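Local coordinates for protein putative gamma-hydroxymuconic semialdehyde dehydrogenase (Pseudomonas, PDB 4GO3) that probably oxidises an aldehyde, thought to be gamma-hydroxymuconic semialdehyde, to the corresponding acid with a nicotinamide cofactor, as a member of the aldehyde dehydrogenase family, at residues Leu323-Arg329 against Gly361-Glu365. The protein carries 2 engineered substitutions. Residue numbers count along the deposited sequence, not the author numbering.
Sequences LTSALRR and GFYVE
Residues 361-365 form a loop leading to strand 367-370 and lie against the first turn of helix 326-341. Ser325 is the N-cap: Ser325 OG accepts from Arg328 N at 2.8 Å, and Arg329 N bonds to Ser325 O at 3.0 Å. Phe362 centres an inverse gamma turn (phi/psi -97/52), closed by a weak bond from Tyr363 N to Gly361 O at 3.1 Å. Phe362 CA lies 5.3 Å from Ala326 CA. The CA-to-CB bond of Phe362 points toward 323-329, and chi1 m (-38°) lays the ring against Ser325 and Ala326. Ala326 CB sits over one face of the Phe362 ring, 3.8 Å from its centroid, a CH-pi contact. Thr324 O lies at the ring edge, 3.6 Å from Phe362 CE2. Leu323 N donates to Phe362 O at 2.9 Å. Leu323 has chi1 m and chi2 t; Leu323 CD1 meets Val364 CG2 at 4.1 Å. Arg329 has chi1 t, chi2 near -103° and chi3 m. Arg329 CG lies 3.8 Å from Val364 CG2, while Arg329 NH1 bonds weakly to Gly361 O at 3.3 Å. Phe362 CD1 lies over one face of the Arg329 guanidinium, 3.7 Å from Arg329 NH2. Arg328, an NAD(+)-binding residue with no cofactor bound here, turns its end away. One good backbone bond thus accompanies mostly nonpolar contact, so the fit rests largely on ring packing.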
# COMPACT_ATOMS: atom_id res chain seq x y z
N LEU A 323 6.64 11.30 31.16
CA LEU A 323 6.82 11.06 29.74
C LEU A 323 8.03 10.17 29.69
O LEU A 323 8.81 10.17 30.64
CB LEU A 323 7.07 12.36 28.98
CG LEU A 323 6.01 13.42 29.18
CD1 LEU A 323 6.03 14.40 28.04
CD2 LEU A 323 4.66 12.74 29.26
N THR A 324 8.20 9.40 28.62
CA THR A 324 9.23 8.37 28.65
C THR A 324 10.64 8.88 28.30
O THR A 324 11.63 8.23 28.62
CB THR A 324 8.83 7.15 27.81
OG1 THR A 324 9.58 7.14 26.60
CG2 THR A 324 7.37 7.17 27.51
N SER A 325 10.73 10.04 27.68
CA SER A 325 12.04 10.63 27.42
C SER A 325 12.14 12.08 27.88
O SER A 325 11.17 12.84 27.85
CB SER A 325 12.43 10.53 25.94
OG SER A 325 12.00 11.68 25.24
N ALA A 326 13.34 12.47 28.31
CA ALA A 326 13.61 13.84 28.71
C ALA A 326 13.34 14.80 27.56
O ALA A 326 12.77 15.87 27.75
CB ALA A 326 15.02 13.97 29.18
N LEU A 327 13.77 14.44 26.37
CA LEU A 327 13.45 15.23 25.21
C LEU A 327 11.92 15.41 25.04
O LEU A 327 11.47 16.53 24.88
CB LEU A 327 14.10 14.63 23.97
CG LEU A 327 14.76 15.54 22.94
CD1 LEU A 327 14.19 15.22 21.58
CD2 LEU A 327 14.56 17.00 23.25
N ARG A 328 11.16 14.33 25.05
CA ARG A 328 9.73 14.47 24.96
C ARG A 328 9.31 15.52 25.97
O ARG A 328 8.66 16.49 25.62
CB ARG A 328 9.03 13.16 25.26
CG ARG A 328 7.67 13.05 24.65
CD ARG A 328 7.38 14.26 23.85
NE ARG A 328 7.07 13.91 22.48
CZ ARG A 328 7.94 13.96 21.49
NH1 ARG A 328 9.18 14.35 21.73
NH2 ARG A 328 7.58 13.63 20.26
N ARG A 329 9.70 15.34 27.21
CA ARG A 329 9.35 16.28 28.24
C ARG A 329 9.61 17.70 27.78
O ARG A 329 8.79 18.58 27.95
CB ARG A 329 10.13 15.98 29.50
CG ARG A 329 9.70 16.80 30.65
CD ARG A 329 10.67 17.91 30.88
NE ARG A 329 12.05 17.44 30.95
CZ ARG A 329 12.59 16.89 32.03
NH1 ARG A 329 11.87 16.74 33.12
NH2 ARG A 329 13.85 16.49 32.01
N GLY A 361 12.70 12.82 37.25
CA GLY A 361 11.96 12.19 36.18
C GLY A 361 11.42 13.19 35.19
O GLY A 361 11.46 14.39 35.42
N PHE A 362 10.91 12.67 34.08
CA PHE A 362 10.44 13.52 32.99
C PHE A 362 8.96 13.71 33.12
O PHE A 362 8.22 13.46 32.16
CB PHE A 362 10.75 12.89 31.64
CG PHE A 362 12.07 12.19 31.61
CD1 PHE A 362 13.22 12.82 32.06
CD2 PHE A 362 12.16 10.90 31.11
CE1 PHE A 362 14.43 12.18 32.03
CE2 PHE A 362 13.37 10.24 31.07
CZ PHE A 362 14.51 10.88 31.52
N TYR A 363 8.53 14.12 34.30
CA TYR A 363 7.10 14.29 34.56
C TYR A 363 6.56 15.61 33.99
O TYR A 363 7.27 16.60 33.92
CB TYR A 363 6.82 14.18 36.05
CG TYR A 363 7.05 12.81 36.62
CD1 TYR A 363 6.00 11.89 36.74
CD2 TYR A 363 8.30 12.42 37.05
CE1 TYR A 363 6.21 10.63 37.28
CE2 TYR A 363 8.53 11.17 37.58
CZ TYR A 363 7.48 10.28 37.70
OH TYR A 363 7.71 9.04 38.21
N VAL A 364 5.30 15.60 33.58
CA VAL A 364 4.62 16.82 33.20
C VAL A 364 3.21 16.70 33.73
O VAL A 364 2.59 15.65 33.63
CB VAL A 364 4.59 17.01 31.68
CG1 VAL A 364 3.75 18.23 31.30
CG2 VAL A 364 5.99 17.13 31.13
N GLU A 365 2.70 17.78 34.29
CA GLU A 365 1.38 17.74 34.88
C GLU A 365 0.29 17.61 33.84
O GLU A 365 0.34 18.25 32.81
CB GLU A 365 1.15 18.99 35.69
CG GLU A 365 2.18 19.22 36.73
CD GLU A 365 1.70 20.12 37.81
OE1 GLU A 365 1.02 21.10 37.51
OE2 GLU A 365 2.00 19.83 38.98